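Local atomic coordinates of leucine--tRNA ligase (Agrobacterium radiobacter, PDB entry 5AH5), a protein that probably joins L-leucine to tRNA(Leu) at the expense of ATP, as a class I aminoacyl-tRNA synthetase. Residues Leu600-Thr603 / Pro608-Trp611; Tyr54-Thr59 / Phe676-Ala681; Val565-Gly570 / Leu577-Asp582. All blocks are in the same frame, centred on the assembly; numbering follows the deposited sequence.

From the N terminus, interaction 2 opens first, on helix 48-66, and closes more than 600 residues later at the start of helix 678-695, joining the catalytic domain to the anticodon-binding domain. Inside that long closure lie two short ones in series. Interaction 3 closes the loop between strand 565-566 and helix 583-590, beside the adenine site. Interaction 1 then closes the connection between helix 592-601 and strand 609-610. Parallel pairing of strands 565-566 and 609-610 couples interactions 3 and 1, while Leu-600 packs on Met-56 and Thr-59, coupling interactions 1 and 2.

Interaction 1. Residues Leu600-Thr603 / Pro608-Trp611; sequences LFKT and PINW. With nucleotides of chain D.
The loop that carries the chain from helix 592-601 to the short strand 609-610 folds back on itself, setting Lys-602 and Thr-603 against Ile-609. The contact is apolar toward the protein and polar toward the tRNA. Ile-609 supplies its longer branch: CD1 lies 3.8 Å from Lys-602 CB, and CG1 is equally close to Lys-602 CG, the lysine chain passing obliquely over the isoleucine. Thr-603 runs alongside Ile-609 in the reverse direction, its methyl CG2 lying 3.8 Å from Ile-609 CG1 and close to the carbonyl of Pro-608. Strand 609-610 is hydrogen-bonded in parallel to strand 565-566, so the loop is tied through its backbone to the edge of the adenine site, while Arg-52 of helix 48-66 touches both Thr-603 and Ile-609. The threonine has two differently occupied branches. With OG1 opposite the backbone N (chi1 -176°), the hydroxyl faces the phosphate of A13 of chain D, where OP1 and O5' each lie 3.0 Å from Thr-603 OG1; its single proton can serve either. The preceding carbonyl also holds the RNA backbone: O2' of G12 of chain D donates a 2.7 Å hydrogen bond to Lys-602 O. Phe-601, one residue before Lys-602, presents its ring edge to the sugar of A25 of chain D, with CZ 3.6 Å from O4', which lies in the ring plane.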
loop_
_atom_site.group_PDB
_atom_site.type_symbol
_atom_site.label_atom_id
_atom_site.label_comp_id
_atom_site.label_asym_id
_atom_site.label_seq_id
_atom_site.Cartn_x
_atom_site.Cartn_y
_atom_site.Cartn_z
ATOM N N LEU B 600 6.681 2.824 17.430
ATOM C CA LEU B 600 5.607 1.852 17.481
ATOM C C LEU B 600 4.619 2.181 18.659
ATOM O O LEU B 600 3.447 1.931 18.548
ATOM C CB LEU B 600 6.162 0.422 17.611
ATOM C CG LEU B 600 6.872 -0.183 16.357
ATOM C CD1 LEU B 600 7.099 -1.659 16.591
ATOM C CD2 LEU B 600 6.034 -0.014 15.130
ATOM N N PHE B 601 5.128 2.697 19.749
ATOM C CA PHE B 601 4.307 3.004 20.940
ATOM C C PHE B 601 3.638 4.400 20.887
ATOM O O PHE B 601 2.702 4.648 21.597
ATOM C CB PHE B 601 5.171 2.835 22.194
ATOM C CG PHE B 601 4.470 3.163 23.491
ATOM C CD1 PHE B 601 3.454 2.358 23.969
ATOM C CD2 PHE B 601 4.905 4.249 24.284
ATOM C CE1 PHE B 601 2.808 2.657 25.182
ATOM C CE2 PHE B 601 4.311 4.532 25.516
ATOM C CZ PHE B 601 3.246 3.739 25.969
ATOM N N LYS B 602 4.075 5.307 20.016
ATOM C CA LYS B 602 3.639 6.705 20.087
ATOM C C LYS B 602 2.142 6.836 19.831
ATOM O O LYS B 602 1.472 7.551 20.528
ATOM C CB LYS B 602 4.447 7.592 19.113
ATOM C CG LYS B 602 4.032 9.046 19.049
ATOM C CD LYS B 602 4.186 9.756 20.376
ATOM C CE LYS B 602 4.209 11.260 20.156
ATOM N NZ LYS B 602 3.779 11.988 21.368
ATOM N N THR B 603 1.587 6.083 18.893
ATOM C CA THR B 603 0.186 6.267 18.552
ATOM C C THR B 603 -0.225 5.082 17.785
ATOM O O THR B 603 0.499 4.118 17.717
ATOM C CB THR B 603 -0.064 7.579 17.765
ATOM O OG1 THR B 603 -1.457 7.753 17.542
ATOM C CG2 THR B 603 0.660 7.595 16.356
ATOM N N PRO B 608 -0.691 9.905 12.379
ATOM C CA PRO B 608 0.563 10.727 12.252
ATOM C C PRO B 608 1.350 10.827 13.507
ATOM O O PRO B 608 0.767 10.787 14.567
ATOM C CB PRO B 608 0.066 12.139 11.846
ATOM C CG PRO B 608 -1.403 11.976 11.491
ATOM C CD PRO B 608 -1.919 10.645 11.981
ATOM N N ILE B 609 2.676 10.867 13.389
ATOM C CA ILE B 609 3.580 11.172 14.466
ATOM C C ILE B 609 4.263 12.488 14.154
ATOM O O ILE B 609 4.805 12.664 13.014
ATOM C CB ILE B 609 4.647 10.092 14.659
ATOM C CG1 ILE B 609 4.036 8.822 15.227
ATOM C CG2 ILE B 609 5.754 10.547 15.587
ATOM C CD1 ILE B 609 4.947 7.628 15.368
ATOM N N ASN B 610 4.301 13.386 15.146
ATOM C CA ASN B 610 5.151 14.568 15.100
ATOM C C ASN B 610 6.459 14.262 15.730
ATOM O O ASN B 610 6.548 14.188 16.935
ATOM C CB ASN B 610 4.446 15.796 15.702
ATOM C CG ASN B 610 3.207 16.189 14.882
ATOM O OD1 ASN B 610 3.043 15.788 13.738
ATOM N ND2 ASN B 610 2.296 16.855 15.503
ATOM N N TRP B 611 7.515 14.087 14.903
ATOM C CA TRP B 611 8.740 13.516 15.401
ATOM C C TRP B 611 9.521 14.548 16.200
ATOM O O TRP B 611 9.697 15.659 15.725
ATOM C CB TRP B 611 9.637 12.979 14.252
ATOM C CG TRP B 611 10.983 12.642 14.729
ATOM C CD1 TRP B 611 12.022 13.481 14.829
ATOM C CD2 TRP B 611 11.434 11.375 15.229
ATOM N NE1 TRP B 611 13.109 12.822 15.382
ATOM C CE2 TRP B 611 12.757 11.524 15.611
ATOM C CE3 TRP B 611 10.849 10.131 15.354
ATOM C CZ2 TRP B 611 13.473 10.506 16.153
ATOM C CZ3 TRP B 611 11.578 9.110 15.875
ATOM C CH2 TRP B 611 12.851 9.291 16.281
ATOM P P G D 12 -3.943 15.095 21.714
ATOM O OP1 G D 12 -4.115 15.674 20.378
ATOM O OP2 G D 12 -5.156 14.696 22.474
ATOM O "O5'" G D 12 -2.996 13.814 21.678
ATOM C "C5'" G D 12 -1.731 13.851 20.991
ATOM C "C4'" G D 12 -1.005 12.526 21.087
ATOM O "O4'" G D 12 -0.537 12.289 22.432
ATOM C "C3'" G D 12 -1.794 11.270 20.784
ATOM O "O3'" G D 12 -1.947 11.099 19.413
ATOM C "C2'" G D 12 -0.889 10.216 21.375
ATOM O "O2'" G D 12 0.335 9.952 20.706
ATOM C "C1'" G D 12 -0.552 10.885 22.696
ATOM N N9 G D 12 -1.503 10.593 23.776
ATOM C C8 G D 12 -2.580 11.350 24.177
ATOM N N7 G D 12 -3.224 10.830 25.186
ATOM C C5 G D 12 -2.491 9.701 25.514
ATOM C C6 G D 12 -2.718 8.722 26.515
ATOM O O6 G D 12 -3.599 8.705 27.383
ATOM N N1 G D 12 -1.762 7.710 26.469
ATOM C C2 G D 12 -0.750 7.621 25.537
ATOM N N2 G D 12 0.066 6.562 25.632
ATOM N N3 G D 12 -0.525 8.533 24.604
ATOM C C4 G D 12 -1.449 9.517 24.627
ATOM P P A D 13 -3.260 10.484 18.842
ATOM O OP1 A D 13 -3.036 10.259 17.409
ATOM O OP2 A D 13 -4.391 11.310 19.232
ATOM O "O5'" A D 13 -3.222 9.063 19.548
ATOM C "C5'" A D 13 -4.368 8.277 19.883
ATOM C "C4'" A D 13 -3.875 7.367 20.968
ATOM O "O4'" A D 13 -3.618 8.164 22.157
ATOM C "C3'" A D 13 -4.759 6.214 21.405
ATOM O "O3'" A D 13 -4.367 5.073 20.689
ATOM C "C2'" A D 13 -4.312 6.011 22.847
ATOM O "O2'" A D 13 -3.151 5.218 23.071
ATOM C "C1'" A D 13 -4.071 7.455 23.293
ATOM N N9 A D 13 -5.254 8.137 23.830
ATOM C C8 A D 13 -5.957 9.228 23.377
ATOM N N7 A D 13 -6.975 9.557 24.141
ATOM C C5 A D 13 -6.943 8.615 25.160
ATOM C C6 A D 13 -7.742 8.424 26.304
ATOM N N6 A D 13 -8.797 9.178 26.609
ATOM N N1 A D 13 -7.407 7.415 27.140
ATOM C C2 A D 13 -6.403 6.596 26.790
ATOM N N3 A D 13 -5.582 6.672 25.740
ATOM C C4 A D 13 -5.875 7.747 24.990
ATOM P P A D 25 3.008 2.742 32.247
ATOM O OP1 A D 25 4.129 2.084 32.884
ATOM O OP2 A D 25 2.111 3.666 32.927
ATOM O "O5'" A D 25 3.541 3.517 30.949
ATOM C "C5'" A D 25 4.045 4.814 31.042
ATOM C "C4'" A D 25 4.118 5.437 29.678
ATOM O "O4'" A D 25 2.801 5.411 29.082
ATOM C "C3'" A D 25 4.494 6.909 29.758
ATOM O "O3'" A D 25 5.890 7.068 29.754
ATOM C "C2'" A D 25 3.788 7.513 28.569
ATOM O "O2'" A D 25 4.496 7.468 27.377
ATOM C "C1'" A D 25 2.521 6.662 28.491
ATOM N N9 A D 25 1.380 7.259 29.171
ATOM C C8 A D 25 0.709 6.823 30.292
ATOM N N7 A D 25 -0.322 7.567 30.607
ATOM C C5 A D 25 -0.308 8.580 29.658
ATOM C C6 A D 25 -1.142 9.691 29.445
ATOM N N6 A D 25 -2.189 9.980 30.210
ATOM N N1 A D 25 -0.879 10.484 28.375
ATOM C C2 A D 25 0.170 10.183 27.600
ATOM N N3 A D 25 1.029 9.173 27.705
ATOM C C4 A D 25 0.708 8.377 28.742
#

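Interaction 2. Residues Tyr54-Thr59 / Phe676-Ala681; sequences YSMGDT and FHFNAA. With nucleotides of chain D.
Met-56 of helix 48-66 meets two phenylalanines, Phe-676 and Phe-678, at the junction between the catalytic domain and the helical anticodon-binding domain. Phe-676, with positive phi, is the C-prime residue of the Schellman motif ending helix 653-674, and His-677 is the N-cap of the next helix, 678-695. Traced outward from the backbone, CB, CG and SD of Met-56 each meet aromatic carbon. Its CB lies 3.8 Å from Phe-678 CZ and 4.0 Å from Phe-676 CE2, so both rings already converge on the root of the side chain. CG approaches Phe-678 CE2 to 3.6 Å, obliquely to the ring. Because the chain is extended beyond CG (chi2 177°), SD reaches on to form two Met-aromatic contacts, at the edge of Phe-676, 5.3 Å from its ring centroid, and more obliquely beside Phe-678. Thr-59, one helical turn along, adds its methyl: CG2 lies 3.9 Å from Phe-678 CE1, while its hydroxyl is hydrogen-bonded to the carbonyl of Pro-717. Leu-600 of helix 592-601 packs against both Met-56 and Thr-59. Beyond this buried cluster, the start of helix 678-695 faces the tRNA backbone, where the helix dipole would probably also attract phosphate. Asn-679 ND2 donates to OP1 of A14 of chain D over 3.2 Å, and His-677 ND1 donates in its ring plane to OP1 of A15 of chain D, 2.9 Å away at 170°.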
loop_
_atom_site.group_PDB
_atom_site.type_symbol
_atom_site.label_atom_id
_atom_site.label_comp_id
_atom_site.label_asym_id
_atom_site.label_seq_id
_atom_site.Cartn_x
_atom_site.Cartn_y
_atom_site.Cartn_z
ATOM N N TYR B 54 9.087 0.261 8.248
ATOM C CA TYR B 54 9.857 -0.958 8.143
ATOM C C TYR B 54 9.981 -1.640 9.519
ATOM O O TYR B 54 10.117 -2.865 9.637
ATOM C CB TYR B 54 11.200 -0.694 7.425
ATOM C CG TYR B 54 11.077 -0.114 5.991
ATOM C CD1 TYR B 54 9.968 -0.344 5.218
ATOM C CD2 TYR B 54 12.110 0.632 5.394
ATOM C CE1 TYR B 54 9.827 0.149 3.961
ATOM C CE2 TYR B 54 11.956 1.156 4.081
ATOM C CZ TYR B 54 10.839 0.936 3.378
ATOM O OH TYR B 54 10.654 1.399 2.055
ATOM N N SER B 55 9.993 -0.846 10.561
ATOM C CA SER B 55 9.922 -1.350 11.921
ATOM C C SER B 55 8.734 -2.239 12.111
ATOM O O SER B 55 8.832 -3.281 12.775
ATOM C CB SER B 55 9.824 -0.219 12.901
ATOM O OG SER B 55 11.057 0.394 13.000
ATOM N N MET B 56 7.623 -1.858 11.529
ATOM C CA MET B 56 6.341 -2.618 11.721
ATOM C C MET B 56 6.448 -4.001 11.085
ATOM O O MET B 56 5.995 -5.003 11.669
ATOM C CB MET B 56 5.150 -1.890 11.135
ATOM C CG MET B 56 4.802 -0.550 11.781
ATOM S SD MET B 56 3.422 0.325 10.971
ATOM C CE MET B 56 3.500 1.783 12.007
ATOM N N GLY B 57 7.057 -4.050 9.890
ATOM C CA GLY B 57 7.276 -5.289 9.206
ATOM C C GLY B 57 8.236 -6.144 9.932
ATOM O O GLY B 57 7.997 -7.333 10.026
ATOM N N ASP B 58 9.314 -5.570 10.489
ATOM C CA ASP B 58 10.242 -6.389 11.196
ATOM C C ASP B 58 9.664 -7.051 12.502
ATOM O O ASP B 58 10.007 -8.161 12.849
ATOM C CB ASP B 58 11.443 -5.592 11.648
ATOM C CG ASP B 58 12.595 -6.494 12.069
ATOM O OD1 ASP B 58 12.941 -7.414 11.300
ATOM O OD2 ASP B 58 13.155 -6.317 13.174
ATOM N N THR B 59 8.940 -6.245 13.280
ATOM C CA THR B 59 8.278 -6.690 14.465
ATOM C C THR B 59 7.354 -7.855 14.151
ATOM O O THR B 59 7.432 -8.897 14.814
ATOM C CB THR B 59 7.578 -5.494 15.179
ATOM O OG1 THR B 59 8.622 -4.652 15.714
ATOM C CG2 THR B 59 6.699 -5.989 16.333
ATOM N N PHE B 676 -1.655 -5.202 13.987
ATOM C CA PHE B 676 -0.934 -3.926 13.983
ATOM C C PHE B 676 -1.253 -2.952 15.121
ATOM O O PHE B 676 -1.016 -1.743 14.978
ATOM C CB PHE B 676 -1.076 -3.218 12.576
ATOM C CG PHE B 676 -0.124 -3.768 11.515
ATOM C CD1 PHE B 676 -0.138 -5.115 11.183
ATOM C CD2 PHE B 676 0.759 -2.917 10.826
ATOM C CE1 PHE B 676 0.717 -5.615 10.197
ATOM C CE2 PHE B 676 1.653 -3.402 9.870
ATOM C CZ PHE B 676 1.630 -4.744 9.535
ATOM N N HIS B 677 -1.781 -3.462 16.235
ATOM C CA HIS B 677 -1.940 -2.687 17.456
ATOM C C HIS B 677 -0.676 -2.764 18.291
ATOM O O HIS B 677 -0.702 -3.213 19.468
ATOM C CB HIS B 677 -3.195 -3.186 18.204
ATOM C CG HIS B 677 -4.467 -2.808 17.518
ATOM N ND1 HIS B 677 -5.635 -2.535 18.206
ATOM C CD2 HIS B 677 -4.718 -2.511 16.224
ATOM C CE1 HIS B 677 -6.564 -2.162 17.346
ATOM N NE2 HIS B 677 -6.035 -2.153 16.137
ATOM N N PHE B 678 0.444 -2.248 17.720
ATOM C CA PHE B 678 1.732 -2.350 18.343
ATOM C C PHE B 678 1.764 -1.545 19.593
ATOM O O PHE B 678 2.473 -1.918 20.564
ATOM C CB PHE B 678 2.890 -1.841 17.438
ATOM C CG PHE B 678 2.931 -2.515 16.114
ATOM C CD1 PHE B 678 3.411 -3.802 15.994
ATOM C CD2 PHE B 678 2.442 -1.872 15.001
ATOM C CE1 PHE B 678 3.453 -4.425 14.757
ATOM C CE2 PHE B 678 2.455 -2.482 13.757
ATOM C CZ PHE B 678 2.961 -3.771 13.638
ATOM N N ASN B 679 1.100 -0.403 19.571
ATOM C CA ASN B 679 1.165 0.449 20.771
ATOM C C ASN B 679 0.471 -0.250 21.947
ATOM O O ASN B 679 1.010 -0.245 23.047
ATOM C CB ASN B 679 0.557 1.837 20.580
ATOM C CG ASN B 679 -0.855 1.793 20.107
ATOM O OD1 ASN B 679 -1.293 0.780 19.582
ATOM N ND2 ASN B 679 -1.587 2.888 20.282
ATOM N N ALA B 680 -0.629 -0.916 21.673
ATOM C CA ALA B 680 -1.338 -1.671 22.812
ATOM C C ALA B 680 -0.535 -2.872 23.254
ATOM O O ALA B 680 -0.477 -3.186 24.427
ATOM C CB ALA B 680 -2.715 -2.068 22.396
ATOM N N ALA B 681 0.218 -3.501 22.329
ATOM C CA ALA B 681 1.064 -4.639 22.741
ATOM C C ALA B 681 2.201 -4.211 23.661
ATOM O O ALA B 681 2.596 -4.886 24.638
ATOM C CB ALA B 681 1.602 -5.343 21.492
ATOM P P A D 15 -6.727 -1.165 21.476
ATOM O OP1 A D 15 -6.052 -2.431 21.115
ATOM O OP2 A D 15 -7.154 -0.234 20.447
ATOM O "O5'" A D 15 -8.026 -1.554 22.325
ATOM C "C5'" A D 15 -7.981 -2.450 23.464
ATOM C "C4'" A D 15 -9.341 -2.467 24.168
ATOM O "O4'" A D 15 -9.559 -1.242 24.931
ATOM C "C3'" A D 15 -10.557 -2.527 23.247
ATOM O "O3'" A D 15 -10.879 -3.872 22.972
ATOM C "C2'" A D 15 -11.680 -1.988 24.128
ATOM O "O2'" A D 15 -12.168 -2.944 25.040
ATOM C "C1'" A D 15 -10.955 -0.924 24.935
ATOM N N9 A D 15 -11.159 0.389 24.334
ATOM C C8 A D 15 -10.451 1.003 23.328
ATOM N N7 A D 15 -10.900 2.191 23.019
ATOM C C5 A D 15 -11.956 2.387 23.902
ATOM C C6 A D 15 -12.831 3.468 24.106
ATOM N N6 A D 15 -12.777 4.602 23.410
ATOM N N1 A D 15 -13.789 3.335 25.054
ATOM C C2 A D 15 -13.829 2.206 25.763
ATOM N N3 A D 15 -13.046 1.132 25.681
ATOM C C4 A D 15 -12.128 1.284 24.711
ATOM P P A D 14 -5.397 3.953 20.224
ATOM O OP1 A D 14 -4.634 3.077 19.235
ATOM O OP2 A D 14 -6.603 4.588 19.790
ATOM O "O5'" A D 14 -5.612 3.123 21.570
ATOM C "C5'" A D 14 -4.510 2.543 22.248
ATOM C "C4'" A D 14 -5.004 1.751 23.414
ATOM O "O4'" A D 14 -5.459 2.651 24.469
ATOM C "C3'" A D 14 -6.197 0.848 23.127
ATOM O "O3'" A D 14 -5.788 -0.399 22.541
ATOM C "C2'" A D 14 -6.800 0.674 24.521
ATOM O "O2'" A D 14 -6.122 -0.289 25.290
ATOM C "C1'" A D 14 -6.518 2.031 25.165
ATOM N N9 A D 14 -7.639 2.962 25.264
ATOM C C8 A D 14 -7.832 4.169 24.644
ATOM N N7 A D 14 -8.902 4.804 25.045
ATOM C C5 A D 14 -9.449 3.960 25.998
ATOM C C6 A D 14 -10.592 4.065 26.811
ATOM N N6 A D 14 -11.442 5.091 26.759
ATOM N N1 A D 14 -10.867 3.038 27.648
ATOM C C2 A D 14 -10.013 2.009 27.703
ATOM N N3 A D 14 -8.886 1.813 27.013
ATOM C C4 A D 14 -8.671 2.831 26.157
#

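Interaction 3. Residues Val565-Gly570 / Leu577-Asp582. With LSS (5'-O-(L-leucylsulfamoyl)adenosine), chain I.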
loop_
_atom_site.group_PDB
_atom_site.type_symbol
_atom_site.label_atom_id
_atom_site.label_comp_id
_atom_site.label_asym_id
_atom_site.label_seq_id
_atom_site.Cartn_x
_atom_site.Cartn_y
_atom_site.Cartn_z
ATOM N N VAL B 565 5.143 10.342 9.194
ATOM C CA VAL B 565 5.984 10.946 10.164
ATOM C C VAL B 565 6.348 12.357 9.701
ATOM O O VAL B 565 6.968 12.528 8.578
ATOM C CB VAL B 565 7.226 10.170 10.460
ATOM C CG1 VAL B 565 7.940 10.796 11.636
ATOM C CG2 VAL B 565 6.903 8.722 10.747
ATOM N N ASN B 566 6.047 13.333 10.568
ATOM C CA ASN B 566 6.188 14.767 10.299
ATOM C C ASN B 566 7.245 15.276 11.222
ATOM O O ASN B 566 7.853 14.498 12.010
ATOM C CB ASN B 566 4.879 15.516 10.577
ATOM C CG ASN B 566 3.768 15.139 9.639
ATOM O OD1 ASN B 566 3.926 15.137 8.406
ATOM N ND2 ASN B 566 2.604 14.869 10.211
ATOM N N ASP B 567 7.559 16.571 11.124
ATOM C CA ASP B 567 8.497 17.174 12.103
ATOM C C ASP B 567 7.712 17.500 13.423
ATOM O O ASP B 567 6.527 17.184 13.514
ATOM C CB ASP B 567 9.263 18.374 11.513
ATOM C CG ASP B 567 8.384 19.652 11.371
ATOM O OD1 ASP B 567 7.241 19.709 11.947
ATOM O OD2 ASP B 567 8.862 20.580 10.647
ATOM N N VAL B 568 8.378 18.079 14.426
ATOM C CA VAL B 568 7.739 18.380 15.730
ATOM C C VAL B 568 6.519 19.255 15.669
ATOM O O VAL B 568 5.657 19.108 16.523
ATOM C CB VAL B 568 8.669 19.067 16.775
ATOM C CG1 VAL B 568 9.624 18.090 17.345
ATOM C CG2 VAL B 568 9.396 20.301 16.242
ATOM N N HIS B 569 6.451 20.141 14.668
ATOM C CA HIS B 569 5.327 21.089 14.471
ATOM C C HIS B 569 4.305 20.536 13.533
ATOM O O HIS B 569 3.359 21.254 13.149
ATOM C CB HIS B 569 5.805 22.455 13.880
ATOM C CG HIS B 569 7.068 22.993 14.484
ATOM N ND1 HIS B 569 7.098 23.629 15.709
ATOM C CD2 HIS B 569 8.341 23.025 14.009
ATOM C CE1 HIS B 569 8.339 24.000 15.977
ATOM N NE2 HIS B 569 9.113 23.645 14.963
ATOM N N GLY B 570 4.434 19.271 13.144
ATOM C CA GLY B 570 3.416 18.657 12.263
ATOM C C GLY B 570 3.591 18.997 10.790
ATOM O O GLY B 570 2.685 18.743 9.973
ATOM N N LEU B 577 12.563 22.558 3.741
ATOM C CA LEU B 577 12.310 23.120 5.086
ATOM C C LEU B 577 13.431 22.848 6.054
ATOM O O LEU B 577 13.417 23.416 7.140
ATOM C CB LEU B 577 11.035 22.583 5.654
ATOM C CG LEU B 577 9.763 22.872 4.874
ATOM C CD1 LEU B 577 8.613 22.254 5.662
ATOM C CD2 LEU B 577 9.538 24.366 4.657
ATOM N N GLY B 578 14.451 22.052 5.664
ATOM C CA GLY B 578 15.593 21.748 6.598
ATOM C C GLY B 578 15.198 21.016 7.918
ATOM O O GLY B 578 15.863 21.119 8.956
ATOM N N ASN B 579 14.116 20.265 7.858
ATOM C CA ASN B 579 13.609 19.510 9.007
ATOM C C ASN B 579 13.637 17.958 8.751
ATOM O O ASN B 579 12.787 17.242 9.293
ATOM C CB ASN B 579 12.158 19.966 9.239
ATOM C CG ASN B 579 11.248 19.656 8.044
ATOM O OD1 ASN B 579 11.706 19.340 6.901
ATOM N ND2 ASN B 579 9.968 19.740 8.276
ATOM N N VAL B 580 14.494 17.469 7.845
ATOM C CA VAL B 580 14.672 16.011 7.618
ATOM C C VAL B 580 15.439 15.406 8.787
ATOM O O VAL B 580 16.532 15.816 9.099
ATOM C CB VAL B 580 15.389 15.673 6.294
ATOM C CG1 VAL B 580 15.441 14.138 6.059
ATOM C CG2 VAL B 580 14.675 16.353 5.122
ATOM N N THR B 581 14.813 14.479 9.491
ATOM C CA THR B 581 15.486 13.723 10.572
ATOM C C THR B 581 16.581 12.828 9.965
ATOM O O THR B 581 16.323 12.210 8.960
ATOM C CB THR B 581 14.436 12.854 11.283
ATOM O OG1 THR B 581 13.403 13.710 11.805
ATOM C CG2 THR B 581 15.067 12.013 12.404
ATOM N N ASP B 582 17.784 12.828 10.531
ATOM C CA ASP B 582 18.779 11.818 10.255
ATOM C C ASP B 582 18.685 10.635 11.217
ATOM O O ASP B 582 19.220 10.708 12.292
ATOM C CB ASP B 582 20.208 12.392 10.338
ATOM C CG ASP B 582 21.296 11.376 9.936
ATOM O OD1 ASP B 582 21.000 10.161 9.653
ATOM O OD2 ASP B 582 22.468 11.805 9.913
HETATM C C1 LSS I . 7.972 4.602 -2.666
HETATM N N1 LSS I . 6.103 8.720 7.101
HETATM O O1 LSS I . 6.972 5.210 -2.353
HETATM S S1 LSS I . 9.348 5.794 -1.004
HETATM C C2 LSS I . 5.626 7.489 6.936
HETATM N N2 LSS I . 9.151 4.803 -2.104
HETATM O O2 LSS I . 4.741 5.650 2.439
HETATM N N3 LSS I . 5.942 6.713 5.875
HETATM O O3 LSS I . 5.347 2.984 2.080
HETATM C C4 LSS I . 6.788 7.212 4.943
HETATM N N4 LSS I . 9.232 3.175 -4.284
HETATM O O4 LSS I . 8.079 4.591 2.993
HETATM C C5 LSS I . 7.246 8.521 5.018
HETATM O O5 LSS I . 8.478 5.315 0.247
HETATM C C6 LSS I . 6.874 9.290 6.107
HETATM N N6 LSS I . 7.369 10.550 6.216
HETATM C C7 LSS I . 6.714 1.355 -4.487
HETATM N N7 LSS I . 8.020 8.752 3.926
HETATM C C8 LSS I . 8.002 7.631 3.154
HETATM C C9 LSS I . 7.008 2.406 -3.413
HETATM N N9 LSS I . 7.270 6.689 3.804
HETATM C CA LSS I . 7.899 3.605 -3.786
HETATM C C10 LSS I . 5.804 1.979 -5.557
HETATM C C11 LSS I . 6.112 0.089 -3.778
HETATM O O1A LSS I . 8.939 7.193 -1.194
HETATM C C21 LSS I . 6.937 5.354 3.348
HETATM C C22 LSS I . 6.077 5.373 2.133
HETATM C C23 LSS I . 6.277 3.970 1.554
HETATM C C24 LSS I . 7.711 3.699 1.959
HETATM C C25 LSS I . 8.712 4.049 0.856
HETATM O O2A LSS I . 10.697 5.766 -0.479
#
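Asp-567 OD2 is gripped by two groups further along the chain: Asn-579 ND2 donates a 2.7 Å hydrogen bond to it, nearly straight at 171°, and Arg-571 NE adds a salt bridge. The amide nitrogen arrives from above the carboxylate plane while keeping OD2 within its own amide plane; the carboxylate and amide planes are turned 80° apart. Two negatively polarised oxygens share the amide donors of Asn-579, for ND2 also bonds to the carbonyl of Lys-572; Asn-579 OD1 accepts from the backbone N of Ser-574. The whole side-chain amide is thus held in place, its rotation fixed by bonds at both ends. These partners belong to the loop that corresponds to the KMSKS signature of class I synthetases, in which Lys-575 is predicted to bind ATP, so the Asp-567 to Asn-579 bond spans the base of that loop. The other carboxylate oxygen turns back on its own segment. With CG placed between the backbone N and the carbonyl carbon (chi1 74°), Asp-567 OD1 accepts from His-569 N at 2.9 Å, a bent bond that comes from above the carboxylate plane and closes an Asx turn over the type I beta turn that runs from Asp-567 to Gly-570. The turn's backbone bond, Gly-570 N to Asp-567 O, measures 3.0 Å. Two residues earlier, strand 565-566 reads the adenine of the leucyl-adenylate analogue through its backbone: Val-565 N donates to N1 of the ligand at 2.8 Å, and the ligand's N6 donates to Val-565 O at 3.1 Å. Val-565 CG2 lies 3.7 Å from the same N1.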